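Local coordinates for protein Cyclase/dehydrase (PDB 5Z8O) that is of unknown function but, as a START-superfamily protein of the polyketide cyclase/dehydrase and lipid transport family, probably binds a hydrophobic ligand, at residues I17-N31 with L133-T145. Sequence-based numbering, arbitrary orientation. Where two conformers were deposited one is given.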
ATOM      1  N   ILE B  17     -16.507  -0.490  21.650  1.00 21.49           N
ATOM      2  CA  ILE B  17     -16.207  -1.407  20.553  1.00 24.06           C
ATOM      3  C   ILE B  17     -16.048  -0.646  19.246  1.00 28.23           C
ATOM      4  O   ILE B  17     -15.127  -0.914  18.463  1.00 31.10           O
ATOM      5  CB  ILE B  17     -17.294  -2.490  20.450  1.00 27.76           C
ATOM      6  CG1 ILE B  17     -17.315  -3.316  21.729  1.00 30.11           C
ATOM      7  CG2 ILE B  17     -17.047  -3.382  19.244  1.00 27.88           C
ATOM      8  CD1 ILE B  17     -15.988  -3.929  22.047  1.00 33.01           C
ATOM      9  N   THR B  18     -16.931   0.328  18.998  1.00 27.04           N
ATOM     10  CA  THR B  18     -16.818   1.154  17.802  1.00 28.25           C
ATOM     11  C   THR B  18     -15.484   1.891  17.764  1.00 25.65           C
ATOM     12  O   THR B  18     -14.843   1.967  16.715  1.00 21.23           O
ATOM     13  CB  THR B  18     -17.976   2.158  17.737  1.00 28.17           C
ATOM     14  OG1 THR B  18     -19.225   1.469  17.562  1.00 33.18           O
ATOM     15  CG2 THR B  18     -17.765   3.151  16.597  1.00 28.36           C
ATOM     16  N   SER B  19     -15.024   2.394  18.909  1.00 26.63           N
ATOM     17  CA  SER B  19     -13.747   3.100  18.942  1.00 31.29           C
ATOM     18  C   SER B  19     -12.576   2.156  18.687  1.00 33.17           C
ATOM     19  O   SER B  19     -11.602   2.532  18.025  1.00 35.42           O
ATOM     20  CB  SER B  19     -13.587   3.822  20.284  1.00 39.50           C
ATOM     21  OG  SER B  19     -13.420   2.912  21.365  1.00 48.70           O
ATOM     22  N   ILE B  20     -12.643   0.932  19.211  1.00 30.57           N
ATOM     23  CA  ILE B  20     -11.550  -0.013  19.007  1.00 25.01           C
ATOM     24  C   ILE B  20     -11.474  -0.440  17.547  1.00 20.38           C
ATOM     25  O   ILE B  20     -10.405  -0.408  16.928  1.00 21.13           O
ATOM     26  CB  ILE B  20     -11.709  -1.233  19.932  1.00 24.37           C
ATOM     27  CG1 ILE B  20     -11.633  -0.826  21.403  1.00 23.95           C
ATOM     28  CG2 ILE B  20     -10.655  -2.270  19.607  1.00 26.25           C
ATOM     29  CD1 ILE B  20     -11.989  -1.962  22.355  1.00 25.93           C
ATOM     30  N   VAL B  21     -12.612  -0.840  16.976  1.00 14.49           N
ATOM     31  CA  VAL B  21     -12.643  -1.309  15.594  1.00 22.83           C
ATOM     32  C   VAL B  21     -12.327  -0.179  14.620  1.00 24.19           C
ATOM     33  O   VAL B  21     -11.714  -0.411  13.571  1.00 22.53           O
ATOM     34  CB  VAL B  21     -14.007  -1.961  15.295  1.00 27.17           C
ATOM     35  CG1 VAL B  21     -14.095  -2.394  13.838  1.00 31.83           C
ATOM     36  CG2 VAL B  21     -14.237  -3.146  16.215  1.00 26.65           C
ATOM     37  N   SER B  22     -12.723   1.055  14.942  1.00 24.10           N
ATOM     38  CA  SER B  22     -12.477   2.181  14.047  1.00 24.04           C
ATOM     39  C   SER B  22     -11.059   2.728  14.157  1.00 24.72           C
ATOM     40  O   SER B  22     -10.604   3.422  13.239  1.00 21.11           O
ATOM     41  CB  SER B  22     -13.469   3.310  14.328  1.00 22.93           C
ATOM     42  OG  SER B  22     -13.223   3.897  15.592  0.60 23.81           O
ATOM     43  N   ASP B  23     -10.360   2.446  15.256  1.00 17.80           N
ATOM     44  CA  ASP B  23      -8.999   2.936  15.473  1.00 18.29           C
ATOM     45  C   ASP B  23      -8.034   2.036  14.708  1.00 16.66           C
ATOM     46  O   ASP B  23      -7.317   1.207  15.275  1.00 17.15           O
ATOM     47  CB  ASP B  23      -8.669   2.963  16.958  1.00 21.91           C
ATOM     48  CG  ASP B  23      -7.426   3.768  17.262  1.00 27.57           C
ATOM     49  OD1 ASP B  23      -6.742   4.204  16.310  1.00 27.95           O
ATOM     50  OD2 ASP B  23      -7.118   3.941  18.458  1.00 28.22           O
ATOM     51  N   PHE B  24      -8.015   2.220  13.385  1.00 17.48           N
ATOM     52  CA  PHE B  24      -7.268   1.310  12.519  1.00 19.66           C
ATOM     53  C   PHE B  24      -5.775   1.352  12.812  1.00 18.44           C
ATOM     54  O   PHE B  24      -5.107   0.312  12.814  1.00 16.76           O
ATOM     55  CB  PHE B  24      -7.533   1.644  11.052  1.00 21.85           C
ATOM     56  CG  PHE B  24      -8.982   1.603  10.677  1.00 21.26           C
ATOM     57  CD1 PHE B  24      -9.669   0.401  10.667  1.00 20.28           C
ATOM     58  CD2 PHE B  24      -9.656   2.762  10.330  1.00 22.79           C
ATOM     59  CE1 PHE B  24     -11.001   0.354  10.322  1.00 21.11           C
ATOM     60  CE2 PHE B  24     -10.990   2.722   9.983  1.00 22.75           C
ATOM     61  CZ  PHE B  24     -11.665   1.516   9.979  1.00 22.50           C
ATOM     62  N   GLU B  25      -5.229   2.544  13.059  1.00 12.21           N
ATOM     63  CA  GLU B  25      -3.794   2.648  13.287  1.00 20.49           C
ATOM     64  C   GLU B  25      -3.364   2.076  14.631  1.00 15.73           C
ATOM     65  O   GLU B  25      -2.162   1.884  14.842  1.00 17.09           O
ATOM     66  CB  GLU B  25      -3.351   4.106  13.146  1.00 21.40           C
ATOM     67  CG  GLU B  25      -3.462   4.611  11.711  1.00 22.12           C
ATOM     68  CD  GLU B  25      -2.874   5.997  11.508  1.00 30.53           C
ATOM     69  OE1 GLU B  25      -2.808   6.773  12.486  1.00 31.16           O
ATOM     70  OE2 GLU B  25      -2.480   6.307  10.360  1.00 25.79           O
ATOM     71  N   ALA B  26      -4.300   1.779  15.531  1.00 17.99           N
ATOM     72  CA  ALA B  26      -3.978   1.100  16.779  1.00 17.89           C
ATOM     73  C   ALA B  26      -4.068  -0.417  16.672  1.00 20.66           C
ATOM     74  O   ALA B  26      -3.743  -1.109  17.644  1.00 19.40           O
ATOM     75  CB  ALA B  26      -4.894   1.587  17.908  1.00 17.35           C
ATOM     76  N   TYR B  27      -4.493  -0.946  15.523  1.00 20.65           N
ATOM     77  CA  TYR B  27      -4.561  -2.396  15.340  1.00 18.68           C
ATOM     78  C   TYR B  27      -3.279  -3.134  15.715  1.00 20.39           C
ATOM     79  O   TYR B  27      -3.382  -4.185  16.371  1.00 19.02           O
ATOM     80  CB  TYR B  27      -4.937  -2.743  13.891  1.00 17.03           C
ATOM     81  CG  TYR B  27      -6.412  -2.633  13.565  1.00 20.95           C
ATOM     82  CD1 TYR B  27      -7.318  -2.129  14.487  1.00 15.95           C
ATOM     83  CD2 TYR B  27      -6.901  -3.074  12.341  1.00 31.75           C
ATOM     84  CE1 TYR B  27      -8.667  -2.039  14.190  1.00 21.97           C
ATOM     85  CE2 TYR B  27      -8.246  -2.995  12.035  1.00 34.69           C
ATOM     86  CZ  TYR B  27      -9.125  -2.478  12.964  1.00 32.19           C
ATOM     87  OH  TYR B  27     -10.465  -2.400  12.657  1.00 32.83           O
ATOM     88  N   PRO B  28      -2.075  -2.683  15.341  1.00 15.92           N
ATOM     89  CA  PRO B  28      -0.874  -3.460  15.689  1.00 16.33           C
ATOM     90  C   PRO B  28      -0.649  -3.620  17.182  1.00 17.34           C
ATOM     91  O   PRO B  28       0.026  -4.574  17.584  1.00 19.50           O
ATOM     92  CB  PRO B  28       0.265  -2.659  15.038  1.00 19.79           C
ATOM     93  CG  PRO B  28      -0.390  -1.866  13.959  1.00 18.90           C
ATOM     94  CD  PRO B  28      -1.733  -1.510  14.512  1.00 16.46           C
ATOM     95  N   GLN B  29      -1.214  -2.739  18.015  1.00 24.66           N
ATOM     96  CA  GLN B  29      -0.990  -2.811  19.459  1.00 25.56           C
ATOM     97  C   GLN B  29      -1.627  -4.046  20.085  1.00 28.13           C
ATOM     98  O   GLN B  29      -1.138  -4.538  21.109  1.00 27.91           O
ATOM     99  CB  GLN B  29      -1.527  -1.553  20.141  1.00 24.56           C
ATOM    100  CG  GLN B  29      -0.848  -0.268  19.709  1.00 32.18           C
ATOM    101  CD  GLN B  29      -1.544   0.962  20.260  1.00 41.01           C
ATOM    102  OE1 GLN B  29      -2.266   0.888  21.256  1.00 44.46           O
ATOM    103  NE2 GLN B  29      -1.336   2.102  19.610  1.00 42.15           N
ATOM    104  N   TRP B  30      -2.705  -4.563  19.498  1.00 27.39           N
ATOM    105  CA  TRP B  30      -3.438  -5.677  20.087  1.00 26.18           C
ATOM    106  C   TRP B  30      -3.582  -6.868  19.148  1.00 24.54           C
ATOM    107  O   TRP B  30      -4.218  -7.860  19.525  1.00 20.89           O
ATOM    108  CB  TRP B  30      -4.812  -5.207  20.599  1.00 24.20           C
ATOM    109  CG  TRP B  30      -5.682  -4.485  19.604  1.00 25.02           C
ATOM    110  CD1 TRP B  30      -5.618  -3.162  19.272  1.00 22.75           C
ATOM    111  CD2 TRP B  30      -6.786  -5.030  18.866  1.00 23.03           C
ATOM    112  NE1 TRP B  30      -6.590  -2.856  18.348  1.00 20.47           N
ATOM    113  CE2 TRP B  30      -7.321  -3.984  18.083  1.00 20.73           C
ATOM    114  CE3 TRP B  30      -7.363  -6.302  18.777  1.00 21.06           C
ATOM    115  CZ2 TRP B  30      -8.405  -4.172  17.224  1.00 20.79           C
ATOM    116  CZ3 TRP B  30      -8.440  -6.486  17.923  1.00 19.10           C
ATOM    117  CH2 TRP B  30      -8.949  -5.426  17.159  1.00 18.29           C
ATOM    118  N   ASN B  31      -3.049  -6.789  17.933  1.00 24.77           N
ATOM    119  CA  ASN B  31      -2.994  -7.925  17.011  1.00 26.16           C
ATOM    120  C   ASN B  31      -1.536  -8.302  16.774  1.00 25.03           C
ATOM    121  O   ASN B  31      -0.797  -7.527  16.136  1.00 24.08           O
ATOM    122  CB  ASN B  31      -3.691  -7.597  15.693  1.00 29.23           C
ATOM    123  CG  ASN B  31      -5.179  -7.383  15.863  1.00 28.30           C
ATOM    124  OD1 ASN B  31      -5.646  -6.249  15.987  1.00 27.27           O
ATOM    125  ND2 ASN B  31      -5.934  -8.474  15.882  1.00 27.24           N
ATOM    126  N   LEU B 133      -9.146 -12.934  15.682  1.00 25.71           N
ATOM    127  CA  LEU B 133      -9.560 -11.548  15.879  1.00 25.75           C
ATOM    128  C   LEU B 133     -10.510 -11.391  17.065  1.00 27.89           C
ATOM    129  O   LEU B 133     -10.425 -10.413  17.819  1.00 23.46           O
ATOM    130  CB  LEU B 133     -10.247 -11.095  14.601  1.00 29.55           C
ATOM    131  CG  LEU B 133     -10.874  -9.724  14.595  1.00 29.37           C
ATOM    132  CD1 LEU B 133      -9.765  -8.700  14.713  1.00 29.54           C
ATOM    133  CD2 LEU B 133     -11.707  -9.550  13.333  1.00 32.04           C
ATOM    134  N   ALA B 134     -11.476 -12.305  17.197  1.00 30.94           N
ATOM    135  CA  ALA B 134     -12.432 -12.227  18.297  1.00 34.97           C
ATOM    136  C   ALA B 134     -11.724 -12.367  19.638  1.00 33.26           C
ATOM    137  O   ALA B 134     -11.974 -11.592  20.569  1.00 33.37           O
ATOM    138  CB  ALA B 134     -13.506 -13.305  18.135  1.00 39.65           C
ATOM    139  N   LYS B 135     -10.818 -13.340  19.749  1.00 33.00           N
ATOM    140  CA  LYS B 135     -10.022 -13.465  20.966  1.00 38.32           C
ATOM    141  C   LYS B 135      -9.144 -12.236  21.178  1.00 34.38           C
ATOM    142  O   LYS B 135      -9.002 -11.752  22.307  1.00 31.05           O
ATOM    143  CB  LYS B 135      -9.164 -14.729  20.912  1.00 45.37           C
ATOM    144  CG  LYS B 135      -8.363 -14.983  22.179  1.00 57.26           C
ATOM    145  CD  LYS B 135      -7.409 -16.157  22.014  1.00 64.54           C
ATOM    146  CE  LYS B 135      -7.266 -16.941  23.310  1.00 69.44           C
ATOM    147  NZ  LYS B 135      -6.967 -16.059  24.473  1.00 71.78           N
ATOM    148  N   ALA B 136      -8.551 -11.717  20.101  1.00 29.49           N
ATOM    149  CA  ALA B 136      -7.703 -10.536  20.225  1.00 30.69           C
ATOM    150  C   ALA B 136      -8.516  -9.318  20.647  1.00 29.07           C
ATOM    151  O   ALA B 136      -8.067  -8.525  21.484  1.00 32.78           O
ATOM    152  CB  ALA B 136      -6.971 -10.274  18.908  1.00 22.07           C
ATOM    153  N   LEU B 137      -9.724  -9.163  20.099  1.00 20.19           N
ATOM    154  CA  LEU B 137     -10.569  -8.047  20.508  1.00 24.42           C
ATOM    155  C   LEU B 137     -10.991  -8.185  21.966  1.00 26.05           C
ATOM    156  O   LEU B 137     -11.036  -7.192  22.701  1.00 24.60           O
ATOM    157  CB  LEU B 137     -11.789  -7.944  19.595  1.00 33.99           C
ATOM    158  CG  LEU B 137     -12.782  -6.851  19.994  1.00 39.35           C
ATOM    159  CD1 LEU B 137     -12.119  -5.490  19.916  1.00 39.63           C
ATOM    160  CD2 LEU B 137     -14.003  -6.889  19.108  1.00 38.97           C
ATOM    161  N   GLU B 138     -11.307  -9.409  22.400  1.00 26.82           N
ATOM    162  CA  GLU B 138     -11.587  -9.657  23.813  1.00 35.27           C
ATOM    163  C   GLU B 138     -10.450  -9.156  24.694  1.00 29.85           C
ATOM    164  O   GLU B 138     -10.680  -8.493  25.711  1.00 28.01           O
ATOM    165  CB  GLU B 138     -11.832 -11.149  24.049  1.00 42.70           C
ATOM    166  CG  GLU B 138     -13.100 -11.677  23.409  1.00 52.27           C
ATOM    167  CD  GLU B 138     -13.380 -13.121  23.771  1.00 64.08           C
ATOM    168  OE1 GLU B 138     -12.471 -13.789  24.312  1.00 70.92           O
ATOM    169  OE2 GLU B 138     -14.504 -13.591  23.502  1.00 64.39           O
ATOM    170  N   GLY B 139      -9.210  -9.473  24.318  1.00 32.78           N
ATOM    171  CA  GLY B 139      -8.072  -8.992  25.086  1.00 34.46           C
ATOM    172  C   GLY B 139      -7.966  -7.480  25.086  1.00 34.84           C
ATOM    173  O   GLY B 139      -7.679  -6.870  26.119  1.00 35.77           O
ATOM    174  N   ARG B 140      -8.195  -6.855  23.928  1.00 29.12           N
ATOM    175  CA  ARG B 140      -8.151  -5.399  23.849  1.00 29.04           C
ATOM    176  C   ARG B 140      -9.253  -4.758  24.687  1.00 29.26           C
ATOM    177  O   ARG B 140      -9.043  -3.692  25.277  1.00 25.79           O
ATOM    178  CB  ARG B 140      -8.252  -4.956  22.388  1.00 24.50           C
ATOM    179  CG  ARG B 140      -8.161  -3.459  22.167  1.00 25.49           C
ATOM    180  CD  ARG B 140      -6.838  -2.914  22.674  1.00 28.44           C
ATOM    181  NE  ARG B 140      -6.533  -1.603  22.109  1.00 31.85           N
ATOM    182  CZ  ARG B 140      -5.374  -0.974  22.272  1.00 37.17           C
ATOM    183  NH1 ARG B 140      -4.413  -1.533  22.996  1.00 40.45           N
ATOM    184  NH2 ARG B 140      -5.177   0.214  21.718  1.00 37.49           N
ATOM    185  N   VAL B 141     -10.426  -5.394  24.754  1.00 28.39           N
ATOM    186  CA  VAL B 141     -11.516  -4.868  25.570  1.00 25.66           C
ATOM    187  C   VAL B 141     -11.149  -4.925  27.048  1.00 31.01           C
ATOM    188  O   VAL B 141     -11.316  -3.947  27.783  1.00 34.90           O
ATOM    189  CB  VAL B 141     -12.818  -5.634  25.276  1.00 25.85           C
ATOM    190  CG1 VAL B 141     -13.874  -5.332  26.332  1.00 27.31           C
ATOM    191  CG2 VAL B 141     -13.326  -5.272  23.898  1.00 27.17           C
ATOM    192  N   GLU B 142     -10.638  -6.073  27.503  1.00 32.76           N
ATOM    193  CA  GLU B 142     -10.217  -6.200  28.895  1.00 43.67           C
ATOM    194  C   GLU B 142      -9.095  -5.225  29.224  1.00 47.23           C
ATOM    195  O   GLU B 142      -9.048  -4.668  30.328  1.00 46.42           O
ATOM    196  CB  GLU B 142      -9.774  -7.639  29.171  1.00 51.48           C
ATOM    197  CG  GLU B 142      -9.001  -7.831  30.472  1.00 63.01           C
ATOM    198  CD  GLU B 142      -9.883  -7.837  31.704  1.00 72.43           C
ATOM    199  OE1 GLU B 142     -11.111  -8.012  31.565  1.00 74.94           O
ATOM    200  OE2 GLU B 142      -9.339  -7.667  32.817  1.00 75.96           O
ATOM    201  N   GLN B 143      -8.193  -4.989  28.271  1.00 48.67           N
ATOM    202  CA  GLN B 143      -7.096  -4.059  28.505  1.00 50.42           C
ATOM    203  C   GLN B 143      -7.596  -2.620  28.614  1.00 48.41           C
ATOM    204  O   GLN B 143      -7.064  -1.834  29.407  1.00 53.24           O
ATOM    205  CB  GLN B 143      -6.052  -4.210  27.398  1.00 49.05           C
ATOM    206  CG  GLN B 143      -4.837  -3.310  27.533  1.00 52.69           C
ATOM    207  CD  GLN B 143      -4.104  -3.128  26.218  1.00 54.89           C
ATOM    208  OE1 GLN B 143      -4.699  -3.209  25.145  1.00 56.26           O
ATOM    209  NE2 GLN B 143      -2.800  -2.894  26.297  1.00 56.00           N
ATOM    210  N   LEU B 144      -8.622  -2.262  27.842  1.00 42.11           N
ATOM    211  CA  LEU B 144      -9.132  -0.896  27.819  1.00 40.97           C
ATOM    212  C   LEU B 144     -10.253  -0.624  28.819  1.00 45.11           C
ATOM    213  O   LEU B 144     -10.596   0.546  29.023  1.00 41.89           O
ATOM    214  CB  LEU B 144      -9.615  -0.524  26.415  1.00 35.56           C
ATOM    215  CG  LEU B 144      -8.515  -0.458  25.354  1.00 33.19           C
ATOM    216  CD1 LEU B 144      -9.106  -0.138  23.997  1.00 34.12           C
ATOM    217  CD2 LEU B 144      -7.449   0.557  25.742  1.00 31.95           C
ATOM    218  N   THR B 145     -10.824  -1.643  29.454  1.00 47.14           N
ATOM    219  CA  THR B 145     -11.909  -1.398  30.395  1.00 51.93           C
ATOM    220  C   THR B 145     -11.382  -1.278  31.818  1.00 52.77           C
ATOM    221  O   THR B 145     -10.347  -1.851  32.173  1.00 52.96           O
ATOM    222  CB  THR B 145     -12.969  -2.503  30.328  1.00 54.42           C
ATOM    223  OG1 THR B 145     -12.341  -3.790  30.413  1.00 57.70           O
ATOM    224  CG2 THR B 145     -13.779  -2.399  29.044  1.00 53.10           C
TER
HETATM  225  O   HOH W   1      -5.660  -8.439  22.396  1.00 35.95           O
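Arg140 crosses one face of the Trp30 indole and carries much of the contact. Its CG sits over the five-membered ring of Trp30, 3.8 Å from the centroid and 14° off the normal, a CH-pi contact. The arginine chain leaves the helix with CG opposite the backbone N, bends at chi2 and runs across this face until NE comes 3.4 Å from Trp30 CD1. The guanidinium ends only 20° from parallel to the indole. Two amides steady it beyond the ring. NH2 donates to Gln29 OE1 (3.0 Å), from above the carbonyl plane rather than along a lone pair, with the amide turned steeply against the guanidinium. NH1 donates to Gln143 OE1 at 2.7 Å, so both terminal nitrogens are engaged and the rotation of the group is restrained. Asp23, its OD2 5.3 Å from Arg140 NH2, may add a mild electrostatic pull.

Trp30 holds chi1 at 54°, with CG between backbone N and carbonyl carbon, which lays the indole against the long helix. Its six-membered ring reaches Ala136 and Leu137, with CZ3 4.1 Å from Leu133 CD1. A water donates to both Trp30 O and Ala136 O, bridging the two backbones.

Ile20 is a knob set among Leu137, Arg140, Val141 and Leu144. Its CG2 branch meets Leu137 CD1 at 3.6 Å and shares the arginine's face of the indole, while CG1 and CD1 meet the tip of Leu144. One turn earlier, Ile17 CD1 presses on Val141 CG2 (3.5 Å), deeper toward the sheet, where Val10 touches both residues. The short helices after the first strand thus pack against the C-terminal end of the long helix 119-144, as in the helix-grip fold of START and Bet v 1-like proteins.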